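Local atomic coordinates of MccF (Escherichia coli, PDB entry 4IIY), a protein that probably acts as a carboxypeptidase-like hydrolase of the peptidase S66 family, giving self-immunity to microcin C7, and here holds glutamyl sulfamoyl inosine. Residues G244-L249 with S284-N289; T147-A152 with T250-S255; I269-K274 with E280-M285; R290-V295 with T320-G325. The protein carries 1 engineered substitution. All blocks are in the same frame, centred on the assembly; numbering follows the deposited sequence.

Contact 1: residues G244-L249 with S284-N289; sequences GNLNTL and SMLKLN. With 1EI (5'-O-(L-alpha-glutamylsulfamoyl)inosine), chain K.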
# COMPACT_ATOMS: atom_id res chain seq x y z
N GLY B 244 -6.73 5.94 -11.06
CA GLY B 244 -7.59 4.83 -10.69
C GLY B 244 -7.66 4.69 -9.19
O GLY B 244 -7.64 5.68 -8.45
N ASN B 245 -7.73 3.44 -8.72
CA ASN B 245 -7.75 3.19 -7.29
C ASN B 245 -6.36 3.44 -6.72
O ASN B 245 -5.39 2.76 -7.09
CB ASN B 245 -8.21 1.76 -7.01
CG ASN B 245 -8.33 1.46 -5.53
OD1 ASN B 245 -7.39 0.95 -4.90
ND2 ASN B 245 -9.49 1.75 -4.95
N LEU B 246 -6.25 4.40 -5.81
CA LEU B 246 -4.94 4.86 -5.37
C LEU B 246 -4.19 3.80 -4.56
O LEU B 246 -3.01 3.56 -4.80
CB LEU B 246 -5.07 6.17 -4.59
CG LEU B 246 -3.79 6.76 -4.01
CD1 LEU B 246 -2.72 6.94 -5.08
CD2 LEU B 246 -4.12 8.09 -3.32
N ASN B 247 -4.86 3.15 -3.62
CA ASN B 247 -4.19 2.09 -2.90
C ASN B 247 -3.65 1.01 -3.85
O ASN B 247 -2.54 0.50 -3.68
CB ASN B 247 -5.12 1.47 -1.86
CG ASN B 247 -4.39 0.62 -0.86
OD1 ASN B 247 -3.50 1.09 -0.16
ND2 ASN B 247 -4.75 -0.66 -0.79
N THR B 248 -4.43 0.65 -4.86
CA THR B 248 -3.97 -0.35 -5.82
C THR B 248 -2.74 0.10 -6.62
O THR B 248 -1.87 -0.71 -6.95
CB THR B 248 -5.11 -0.74 -6.78
OG1 THR B 248 -6.19 -1.28 -6.02
CG2 THR B 248 -4.65 -1.80 -7.78
N LEU B 249 -2.65 1.39 -6.93
CA LEU B 249 -1.51 1.90 -7.68
C LEU B 249 -0.19 1.63 -6.95
O LEU B 249 0.85 1.50 -7.59
CB LEU B 249 -1.66 3.39 -7.97
CG LEU B 249 -2.74 3.74 -9.00
CD1 LEU B 249 -2.94 5.26 -9.07
CD2 LEU B 249 -2.42 3.18 -10.39
N SER B 284 0.33 11.57 0.95
CA SER B 284 1.74 11.92 1.11
C SER B 284 2.65 11.16 0.14
O SER B 284 3.63 11.73 -0.34
CB SER B 284 2.20 11.77 2.56
OG SER B 284 1.77 12.91 3.31
N MET B 285 2.33 9.90 -0.17
CA MET B 285 3.08 9.17 -1.19
C MET B 285 3.10 9.95 -2.50
O MET B 285 4.15 10.14 -3.12
CB MET B 285 2.47 7.78 -1.39
CG MET B 285 3.25 6.86 -2.34
SD MET B 285 2.94 7.14 -4.11
CE MET B 285 1.23 6.62 -4.22
N LEU B 286 1.93 10.42 -2.93
CA LEU B 286 1.84 11.21 -4.16
C LEU B 286 2.69 12.48 -4.06
O LEU B 286 3.41 12.84 -5.00
CB LEU B 286 0.39 11.58 -4.46
CG LEU B 286 -0.55 10.41 -4.77
CD1 LEU B 286 -1.99 10.90 -4.80
CD2 LEU B 286 -0.14 9.75 -6.08
N LYS B 287 2.61 13.16 -2.92
CA LYS B 287 3.39 14.37 -2.72
C LYS B 287 4.89 14.08 -2.86
O LYS B 287 5.60 14.81 -3.56
CB LYS B 287 3.09 14.98 -1.36
CG LYS B 287 3.84 16.30 -1.09
CD LYS B 287 3.76 16.70 0.38
CE LYS B 287 4.55 17.97 0.67
NZ LYS B 287 3.90 19.18 0.11
N LEU B 288 5.36 13.03 -2.20
CA LEU B 288 6.79 12.70 -2.22
C LEU B 288 7.24 12.41 -3.64
O LEU B 288 8.40 12.66 -4.01
CB LEU B 288 7.11 11.50 -1.34
CG LEU B 288 6.76 11.62 0.15
CD1 LEU B 288 7.21 10.38 0.89
CD2 LEU B 288 7.36 12.88 0.78
N ASN B 289 6.33 11.89 -4.45
CA ASN B 289 6.62 11.54 -5.83
C ASN B 289 6.49 12.70 -6.82
O ASN B 289 6.59 12.50 -8.03
CB ASN B 289 5.75 10.36 -6.25
CG ASN B 289 6.38 9.04 -5.88
OD1 ASN B 289 7.13 8.46 -6.67
ND2 ASN B 289 6.13 8.57 -4.67
O6 1EI K . -19.62 -9.02 1.73
C6 1EI K . -19.77 -7.89 1.22
N1 1EI K . -20.73 -7.05 1.65
C2 1EI K . -20.90 -5.83 1.11
N3 1EI K . -20.13 -5.35 0.11
C5 1EI K . -18.89 -7.44 0.13
C4 1EI K . -19.14 -6.11 -0.40
N7 1EI K . -17.85 -7.95 -0.57
C8 1EI K . -17.47 -7.02 -1.48
N9 1EI K . -18.24 -5.92 -1.36
C1' 1EI K . -18.13 -4.69 -2.16
O4' 1EI K . -17.66 -4.95 -3.48
C2' 1EI K . -17.09 -3.80 -1.52
O2' 1EI K . -17.71 -2.92 -0.58
C3' 1EI K . -16.51 -3.05 -2.70
O3' 1EI K . -17.05 -1.73 -2.74
C4' 1EI K . -16.96 -3.80 -3.94
C5' 1EI K . -15.79 -4.19 -4.83
O5' 1EI K . -14.91 -5.09 -4.14
SBF 1EI K . -13.50 -5.30 -4.70
OAE 1EI K . -13.07 -6.65 -4.39
OAF 1EI K . -13.59 -5.07 -6.12
NAQ 1EI K . -12.60 -4.22 -4.04
C 1EI K . -11.31 -3.95 -4.34
O 1EI K . -10.61 -4.48 -5.20
CA 1EI K . -10.68 -2.84 -3.55
N 1EI K . -11.58 -2.36 -2.52
CB 1EI K . -9.35 -3.31 -2.97
CG 1EI K . -8.31 -2.19 -2.99
CD 1EI K . -8.52 -1.25 -1.83
OE1 1EI K . -9.63 -1.24 -1.24
OE2 1EI K . -7.58 -0.51 -1.49
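Leu246 and Leu286 meet methyl to methyl, their side chains reaching tip to tip, with CD2 of Leu246 3.8 Å from CD1 of Leu286. The other branch of Leu246, CD1, lies against both methyls of Leu286 and against Met285, whose CE stands 4.1 Å from that CD1. Leu246 gets this far across because its CG is anti to the backbone N (chi1 178°), while Met285, folded at its second and third torsions, brings its terminal methyl back over the same spot. This is all dispersion; no hydrogen bond joins 244-249 to 284-289.

Hydrogen bonds stay within each segment or go to neighbours and the ligand. Asn245 caps the short helix 246-249: its OD1 accepts Thr248 N at 3.0 Å and Thr248 OG1 at 2.8 Å, the hydroxyl coming from above the amide carbonyl plane, 42° out of it. Its ND2 turns to Glu270, a predicted charge-relay residue. With alanine at this position, Thr248 N and OG1 would probably lose this acceptor, the short helix its cap, and Glu270 one hydrogen-bonding partner. At the far end, Asn289 ND2 gives a nearly straight bond to Met285 O, 3.0 Å away, and also bonds Trp253 O of the second subunit.

Within this contact the hydrogen bond to the ligand comes from Asn247, whose ND2 reaches OE2 of the glutamyl carboxylate at 2.9 Å through a bent bond (131° at the hydrogen).

The two chemistries are thus split: oily side chains set the short helix against helix 276-288, while Asn247 turns to the ligand and Asn245, at the N-cap, to the predicted charge-relay glutamate.

Contact 2: residues T147-A152 with T250-S255; sequences TTALLA and TGIWGS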
# COMPACT_ATOMS: atom_id res chain seq x y z
N THR B 147 -8.57 -3.96 -10.01
CA THR B 147 -8.33 -4.14 -11.43
C THR B 147 -7.61 -2.94 -12.07
O THR B 147 -7.11 -3.04 -13.20
CB THR B 147 -9.64 -4.48 -12.15
OG1 THR B 147 -10.39 -5.38 -11.32
CG2 THR B 147 -9.37 -5.15 -13.49
N THR B 148 -7.54 -1.83 -11.34
CA THR B 148 -6.66 -0.73 -11.72
C THR B 148 -5.28 -1.20 -12.16
O THR B 148 -4.70 -0.64 -13.09
CB THR B 148 -6.47 0.22 -10.52
OG1 THR B 148 -7.72 0.83 -10.17
CG2 THR B 148 -5.47 1.33 -10.83
N ALA B 149 -4.72 -2.20 -11.49
CA ALA B 149 -3.38 -2.65 -11.87
C ALA B 149 -3.33 -3.07 -13.34
O ALA B 149 -2.36 -2.78 -14.05
CB ALA B 149 -2.91 -3.78 -10.96
N LEU B 150 -4.38 -3.76 -13.80
CA LEU B 150 -4.48 -4.18 -15.19
C LEU B 150 -4.81 -3.02 -16.13
O LEU B 150 -4.23 -2.91 -17.21
CB LEU B 150 -5.52 -5.27 -15.38
CG LEU B 150 -5.38 -6.51 -14.50
CD1 LEU B 150 -6.37 -7.56 -14.97
CD2 LEU B 150 -3.94 -7.05 -14.55
N LEU B 151 -5.74 -2.16 -15.74
CA LEU B 151 -6.13 -1.04 -16.59
C LEU B 151 -4.94 -0.13 -16.84
O LEU B 151 -4.67 0.26 -17.99
CB LEU B 151 -7.26 -0.24 -15.95
CG LEU B 151 -8.56 -0.99 -15.65
CD1 LEU B 151 -9.50 -0.13 -14.84
CD2 LEU B 151 -9.24 -1.47 -16.93
N ALA B 152 -4.23 0.21 -15.77
CA ALA B 152 -3.08 1.09 -15.87
C ALA B 152 -1.90 0.38 -16.55
O ALA B 152 -1.21 0.97 -17.38
CB ALA B 152 -2.68 1.60 -14.50
N THR B 250 -0.22 1.56 -5.63
CA THR B 250 1.00 1.23 -4.89
C THR B 250 1.60 -0.12 -5.31
O THR B 250 2.80 -0.33 -5.14
CB THR B 250 0.81 1.25 -3.35
OG1 THR B 250 -0.01 0.16 -2.93
CG2 THR B 250 0.23 2.58 -2.87
N GLY B 251 0.78 -1.03 -5.84
CA GLY B 251 1.28 -2.34 -6.24
C GLY B 251 2.00 -2.38 -7.57
O GLY B 251 2.63 -3.39 -7.89
N ILE B 252 1.91 -1.30 -8.35
CA ILE B 252 2.62 -1.19 -9.63
C ILE B 252 3.59 -0.01 -9.65
O ILE B 252 4.34 0.16 -10.62
CB ILE B 252 1.66 -1.10 -10.84
CG1 ILE B 252 0.83 0.20 -10.82
CG2 ILE B 252 0.76 -2.33 -10.89
CD1 ILE B 252 -0.02 0.39 -12.07
N TRP B 253 3.57 0.80 -8.60
CA TRP B 253 4.33 2.04 -8.55
C TRP B 253 5.82 1.77 -8.77
O TRP B 253 6.36 0.80 -8.24
CB TRP B 253 4.09 2.76 -7.21
CG TRP B 253 4.32 4.22 -7.26
CD1 TRP B 253 5.49 4.87 -6.99
CD2 TRP B 253 3.37 5.22 -7.61
NE1 TRP B 253 5.31 6.23 -7.14
CE2 TRP B 253 4.02 6.47 -7.53
CE3 TRP B 253 2.01 5.19 -7.96
CZ2 TRP B 253 3.37 7.67 -7.80
CZ3 TRP B 253 1.37 6.39 -8.24
CH2 TRP B 253 2.05 7.61 -8.16
N GLY B 254 6.47 2.63 -9.55
CA GLY B 254 7.90 2.51 -9.78
C GLY B 254 8.27 1.59 -10.92
O GLY B 254 9.41 1.63 -11.42
N SER B 255 7.33 0.75 -11.35
CA SER B 255 7.59 -0.24 -12.39
C SER B 255 7.24 0.28 -13.78
O SER B 255 6.63 1.34 -13.93
CB SER B 255 6.79 -1.53 -12.13
OG SER B 255 5.44 -1.41 -12.58
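The first turns of helix 148-158 run past the loop 250-255 with CA of Ala149 and CA of Ile252 only 6.6 Å apart, a close approach that alanines on the helix side permit. Ile252 carries the whole contact from the loop, and it uses both of its branches. Its CG2 rests 3.9 Å from CB of Ala149, while CD1, at the end of the longer branch, lies 3.8 Å from CB of Ala152, about one helical turn on. The first torsion aims the two branches: with chi1 at 66°, CG1 sits between the backbone N and the carbonyl carbon, and CG2 is anti to the carbonyl carbon.

Ile252 also begins a type II beta turn that ends at Ser255. Its carbonyl O accepts two bonds from that residue, Ser255 N at 3.1 Å and the hydroxyl OG at 2.7 Å, and Gly254 takes the positive phi that such a turn needs. Ile252 also packs on Leu288 of the second subunit.

The helix begins a few residues after the predicted nucleophile position, changed here to the engineered Ala145; strand 140-143, the nucleophile position and helix 148-158 follow one another, an order consistent with a nucleophile elbow.

Contact 3: residues I269-K274 with E280-M285; sequences IEDSRK and ERLFSM. With 1EI (5'-O-(L-alpha-glutamylsulfamoyl)inosine), chain K; EDO (1,2-ethanediol), chain L.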
# COMPACT_ATOMS: atom_id res chain seq x y z
N ILE B 269 -8.20 9.80 -8.72
CA ILE B 269 -7.93 8.84 -7.66
C ILE B 269 -9.19 8.59 -6.83
O ILE B 269 -9.99 9.51 -6.56
CB ILE B 269 -6.78 9.28 -6.73
CG1 ILE B 269 -6.93 10.75 -6.37
CG2 ILE B 269 -5.44 9.00 -7.38
CD1 ILE B 269 -5.99 11.22 -5.27
N GLU B 270 -9.40 7.33 -6.46
CA GLU B 270 -10.47 6.98 -5.53
C GLU B 270 -9.98 5.86 -4.62
O GLU B 270 -9.10 5.08 -5.00
CB GLU B 270 -11.75 6.57 -6.27
CG GLU B 270 -11.66 5.29 -7.10
CD GLU B 270 -12.06 4.02 -6.34
OE1 GLU B 270 -12.85 4.10 -5.36
OE2 GLU B 270 -11.58 2.92 -6.72
N ASP B 271 -10.53 5.81 -3.42
CA ASP B 271 -10.25 4.70 -2.51
C ASP B 271 -11.55 4.27 -1.82
O ASP B 271 -12.56 4.96 -1.90
CB ASP B 271 -9.17 5.05 -1.47
CG ASP B 271 -7.76 4.94 -2.02
OD1 ASP B 271 -7.39 3.82 -2.44
OD2 ASP B 271 -7.01 5.95 -2.01
N SER B 272 -11.49 3.13 -1.14
CA SER B 272 -12.65 2.51 -0.52
C SER B 272 -12.35 1.99 0.88
O SER B 272 -11.35 1.30 1.09
CB SER B 272 -13.12 1.33 -1.38
OG SER B 272 -13.96 0.44 -0.65
N ARG B 273 -13.23 2.32 1.82
CA ARG B 273 -13.22 1.75 3.17
C ARG B 273 -11.89 1.94 3.88
O ARG B 273 -11.46 1.07 4.65
CB ARG B 273 -13.62 0.27 3.14
CG ARG B 273 -15.02 0.03 2.58
CD ARG B 273 -15.32 -1.46 2.49
NE ARG B 273 -16.08 -1.91 3.65
CZ ARG B 273 -17.28 -2.49 3.60
NH1 ARG B 273 -17.86 -2.73 2.42
NH2 ARG B 273 -17.89 -2.84 4.72
N LYS B 274 -11.24 3.07 3.64
CA LYS B 274 -9.98 3.34 4.32
C LYS B 274 -10.14 4.21 5.54
O LYS B 274 -11.07 5.02 5.65
CB LYS B 274 -8.98 4.02 3.38
CG LYS B 274 -8.67 3.24 2.13
CD LYS B 274 -8.22 1.82 2.43
CE LYS B 274 -7.80 1.11 1.15
NZ LYS B 274 -7.61 -0.33 1.37
N GLU B 280 -4.12 9.71 4.53
CA GLU B 280 -2.99 10.62 4.66
C GLU B 280 -1.72 10.00 4.07
O GLU B 280 -0.96 10.65 3.35
CB GLU B 280 -2.75 11.03 6.12
CG GLU B 280 -1.58 12.02 6.23
CD GLU B 280 -1.17 12.39 7.65
OE1 GLU B 280 -2.04 12.51 8.54
OE2 GLU B 280 0.06 12.56 7.87
N ARG B 281 -1.48 8.72 4.37
CA ARG B 281 -0.29 8.04 3.87
C ARG B 281 -0.24 8.04 2.34
O ARG B 281 0.80 8.30 1.74
CB ARG B 281 -0.27 6.60 4.39
CG ARG B 281 1.00 5.85 4.08
CD ARG B 281 0.98 4.48 4.78
NE ARG B 281 0.27 3.48 3.98
CZ ARG B 281 0.80 2.90 2.92
NH1 ARG B 281 2.03 3.21 2.55
NH2 ARG B 281 0.10 2.00 2.23
N LEU B 282 -1.37 7.73 1.71
CA LEU B 282 -1.42 7.65 0.25
C LEU B 282 -1.28 9.02 -0.40
O LEU B 282 -0.61 9.16 -1.43
CB LEU B 282 -2.69 6.94 -0.21
CG LEU B 282 -2.80 5.47 0.18
CD1 LEU B 282 -4.21 4.96 -0.06
CD2 LEU B 282 -1.79 4.61 -0.58
N PHE B 283 -1.90 10.05 0.19
CA PHE B 283 -1.75 11.40 -0.35
C PHE B 283 -0.29 11.85 -0.19
O PHE B 283 0.27 12.47 -1.11
CB PHE B 283 -2.68 12.39 0.36
CG PHE B 283 -4.15 12.26 0.01
CD1 PHE B 283 -4.59 11.56 -1.10
CD2 PHE B 283 -5.10 12.88 0.82
CE1 PHE B 283 -5.95 11.48 -1.40
CE2 PHE B 283 -6.45 12.82 0.54
CZ PHE B 283 -6.88 12.13 -0.58
N SER B 284 0.33 11.57 0.95
CA SER B 284 1.74 11.92 1.11
C SER B 284 2.65 11.16 0.14
O SER B 284 3.63 11.73 -0.34
CB SER B 284 2.20 11.77 2.56
OG SER B 284 1.77 12.91 3.31
N MET B 285 2.33 9.90 -0.17
CA MET B 285 3.08 9.17 -1.19
C MET B 285 3.10 9.95 -2.50
O MET B 285 4.15 10.14 -3.12
CB MET B 285 2.47 7.78 -1.39
CG MET B 285 3.25 6.86 -2.34
SD MET B 285 2.94 7.14 -4.11
CE MET B 285 1.23 6.62 -4.22
O6 1EI K . -19.62 -9.02 1.73
C6 1EI K . -19.77 -7.89 1.22
N1 1EI K . -20.73 -7.05 1.65
C2 1EI K . -20.90 -5.83 1.11
N3 1EI K . -20.13 -5.35 0.11
C5 1EI K . -18.89 -7.44 0.13
C4 1EI K . -19.14 -6.11 -0.40
N7 1EI K . -17.85 -7.95 -0.57
C8 1EI K . -17.47 -7.02 -1.48
N9 1EI K . -18.24 -5.92 -1.36
C1' 1EI K . -18.13 -4.69 -2.16
O4' 1EI K . -17.66 -4.95 -3.48
C2' 1EI K . -17.09 -3.80 -1.52
O2' 1EI K . -17.71 -2.92 -0.58
C3' 1EI K . -16.51 -3.05 -2.70
O3' 1EI K . -17.05 -1.73 -2.74
C4' 1EI K . -16.96 -3.80 -3.94
C5' 1EI K . -15.79 -4.19 -4.83
O5' 1EI K . -14.91 -5.09 -4.14
SBF 1EI K . -13.50 -5.30 -4.70
OAE 1EI K . -13.07 -6.65 -4.39
OAF 1EI K . -13.59 -5.07 -6.12
NAQ 1EI K . -12.60 -4.22 -4.04
C 1EI K . -11.31 -3.95 -4.34
O 1EI K . -10.61 -4.48 -5.20
CA 1EI K . -10.68 -2.84 -3.55
N 1EI K . -11.58 -2.36 -2.52
CB 1EI K . -9.35 -3.31 -2.97
CG 1EI K . -8.31 -2.19 -2.99
CD 1EI K . -8.52 -1.25 -1.83
OE1 1EI K . -9.63 -1.24 -1.24
OE2 1EI K . -7.58 -0.51 -1.49
C1 EDO L . -10.73 9.42 -2.80
O1 EDO L . -11.78 8.44 -2.72
C2 EDO L . -10.52 10.14 -1.48
O2 EDO L . -9.98 9.23 -0.51
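Ile269 swings its CG1 branch between the backbone N and the carbonyl carbon (chi1 44°), which carries CD1 to within 3.9 Å of CE1 of Phe283; Lys274, bent at its second torsion (chi2 -54°), folds its ammonium group round to the ligand. The two segments belong to a beta-alpha-beta crossover: strand 266-270 leads through helix 276-288 to the parallel neighbour strand 297-301.

Helix 276-288 meets segment 269-274 at two places. Besides Ile269 against Phe283, CD1 of Leu282 comes to 3.6 Å from OD2 of Asp271, a methyl set beside a carboxylate. The other oxygen, OD1, has its polar partner in Asn247 N, so Leu282 packs beside a carboxylate already held by the backbone. Leu319 and Val322 of helix 315-323 also pack on Phe283.

Past the strand, the loop turns to the ligand. Lys274 NZ bonds OE2 of the glutamyl carboxylate at 2.9 Å, with OE1 a little farther off. A methionine in its place would probably leave that carboxylate without its positive mate, with Asn247 still bonded to OE2, and weaken the grip on the glutamyl end. Arg273 makes a weak bond from NH1 to O2' of the ribose, 3.0 Å away, which lies at the edge of the guanidinium and in its plane. Earlier in the segment, Glu270, predicted to belong to the charge relay, bonds His338 ND1 and Tyr164 OH. A 1,2-ethanediol, probably from the crystallisation liquor, lies near Phe283, meeting its ring obliquely through C2, and its O1 accepts from Asp271 N at 3.0 Å.

Contact 4: residues R290-V295 with T320-G325; sequences RVFDKV and TEVLDG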
# COMPACT_ATOMS: atom_id res chain seq x y z
N ARG B 290 6.31 13.90 -6.29
CA ARG B 290 6.23 15.13 -7.09
C ARG B 290 5.00 15.20 -7.98
O ARG B 290 4.93 16.02 -8.91
CB ARG B 290 7.51 15.36 -7.91
CG ARG B 290 8.78 15.39 -7.07
CD ARG B 290 10.00 15.66 -7.95
NE ARG B 290 11.24 15.71 -7.18
CZ ARG B 290 11.73 16.82 -6.64
NH1 ARG B 290 11.09 17.97 -6.77
NH2 ARG B 290 12.87 16.77 -5.96
N VAL B 291 4.01 14.35 -7.71
CA VAL B 291 2.81 14.35 -8.51
C VAL B 291 2.10 15.71 -8.45
O VAL B 291 1.57 16.19 -9.46
CB VAL B 291 1.86 13.23 -8.07
CG1 VAL B 291 0.53 13.33 -8.79
CG2 VAL B 291 2.51 11.86 -8.31
N PHE B 292 2.11 16.34 -7.28
CA PHE B 292 1.41 17.61 -7.11
C PHE B 292 2.18 18.80 -7.70
O PHE B 292 1.66 19.91 -7.75
CB PHE B 292 1.05 17.84 -5.63
CG PHE B 292 0.19 16.75 -5.04
CD1 PHE B 292 -0.85 16.19 -5.76
CD2 PHE B 292 0.43 16.28 -3.76
CE1 PHE B 292 -1.64 15.18 -5.22
CE2 PHE B 292 -0.36 15.27 -3.21
CZ PHE B 292 -1.39 14.73 -3.94
N ASP B 293 3.40 18.55 -8.17
CA ASP B 293 4.15 19.55 -8.93
C ASP B 293 3.80 19.49 -10.41
O ASP B 293 4.14 20.41 -11.17
CB ASP B 293 5.66 19.35 -8.77
CG ASP B 293 6.15 19.66 -7.36
OD1 ASP B 293 5.48 20.42 -6.64
OD2 ASP B 293 7.24 19.15 -7.00
N LYS B 294 3.14 18.42 -10.83
CA LYS B 294 2.85 18.18 -12.24
C LYS B 294 1.40 18.40 -12.63
O LYS B 294 1.12 18.98 -13.68
CB LYS B 294 3.22 16.76 -12.63
CG LYS B 294 4.70 16.42 -12.58
CD LYS B 294 4.86 14.91 -12.81
CE LYS B 294 6.29 14.42 -12.72
NZ LYS B 294 6.30 12.93 -12.83
N VAL B 295 0.47 17.90 -11.83
CA VAL B 295 -0.92 17.81 -12.28
C VAL B 295 -1.63 19.16 -12.24
O VAL B 295 -1.37 20.00 -11.38
CB VAL B 295 -1.74 16.72 -11.54
CG1 VAL B 295 -1.09 15.36 -11.75
CG2 VAL B 295 -1.86 17.03 -10.06
N THR B 320 -5.65 18.84 1.49
CA THR B 320 -5.27 20.25 1.64
C THR B 320 -4.05 20.40 2.56
O THR B 320 -3.13 21.16 2.28
CB THR B 320 -6.47 21.09 2.12
OG1 THR B 320 -7.48 21.07 1.10
CG2 THR B 320 -6.06 22.54 2.39
N GLU B 321 -4.04 19.66 3.67
CA GLU B 321 -2.86 19.73 4.54
C GLU B 321 -1.62 19.23 3.81
O GLU B 321 -0.56 19.86 3.84
CB GLU B 321 -3.04 18.94 5.84
CG GLU B 321 -1.86 19.15 6.78
CD GLU B 321 -1.83 18.24 8.01
OE1 GLU B 321 -2.69 17.33 8.13
OE2 GLU B 321 -0.92 18.42 8.84
N VAL B 322 -1.74 18.08 3.15
CA VAL B 322 -0.61 17.50 2.44
C VAL B 322 -0.08 18.43 1.35
O VAL B 322 1.13 18.53 1.13
CB VAL B 322 -0.99 16.12 1.87
CG1 VAL B 322 0.09 15.59 0.91
CG2 VAL B 322 -1.23 15.13 3.01
N LEU B 323 -0.98 19.12 0.66
CA LEU B 323 -0.58 20.02 -0.42
C LEU B 323 0.31 21.18 0.04
O LEU B 323 1.07 21.74 -0.76
CB LEU B 323 -1.81 20.55 -1.17
CG LEU B 323 -2.44 19.56 -2.14
CD1 LEU B 323 -3.75 20.11 -2.66
CD2 LEU B 323 -1.51 19.23 -3.30
N ASP B 324 0.21 21.55 1.31
CA ASP B 324 1.11 22.56 1.88
C ASP B 324 1.15 23.84 1.06
O ASP B 324 2.22 24.36 0.75
CB ASP B 324 2.52 21.98 2.04
CG ASP B 324 3.44 22.88 2.87
OD1 ASP B 324 2.92 23.65 3.70
OD2 ASP B 324 4.67 22.83 2.67
N GLY B 325 -0.03 24.33 0.69
CA GLY B 325 -0.14 25.61 -0.00
C GLY B 325 -0.14 25.52 -1.52
O GLY B 325 -0.40 26.51 -2.20
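This is a buried apolar contact built round a CH-pi interaction, in which Phe292 of the short helix 291-294 meets Val322 and Leu323 in the last turn of helix 315-323. Both helices belong to the C-terminal half of the fold, away from the ligand pocket. The CD2 methyl of Leu323 sits over one face of the Phe292 ring, 3.8 Å from its centroid and 26° off the ring normal. It is shifted toward the rim, and its nearest ring atom is CG of Phe292 at 3.5 Å; the two side chains cross at about a right angle. Val322 adds a looser touch, its CG1 lying 4.2 Å from CE2 of Phe292 and meeting the ring obliquely.

Backbone and chi1 together place the ring. Arg290, with positive phi, is the C-prime residue of a Schellman motif that ends helix 276-288, and the chain then turns straight into 291-294. Phe292, its CG beside the backbone N (chi1 -58°), reaches from there toward helix 315-323. Leu286 and Lys287 pack on Phe292 from the preceding helix, and Ile328 touches both Phe292 and Leu323.

Two charged side chains turn to the dimer partner: Glu321 and Asp324 form salt bridges with Arg90 and Lys95 of the second subunit. With no hydrogen bond across, the two helices are held here by shape and dispersion, and the one directional element is the methyl group over the aromatic face.

From the N terminus, contact 2 is the first to open: helix 148-158 waits through 97 residues before the loop 250-255 comes back to it, tying the N-terminal domain to the C-terminal one. Contact 1 opens at 244-249, before contact 2 has closed, so the two cross. Contact 3, a short closure with five residues between its segments, opens inside the span of contact 1 and ends on the same helix 276-288, sharing Ser284 and Met285 with it. Contact 4 follows in series, joining helix 291-294 to helix 315-323. Contacts 2 and 4 also touch helix 276-288, through Trp253, Phe292 and Val322, and Lys287 NZ bonds Val322 O.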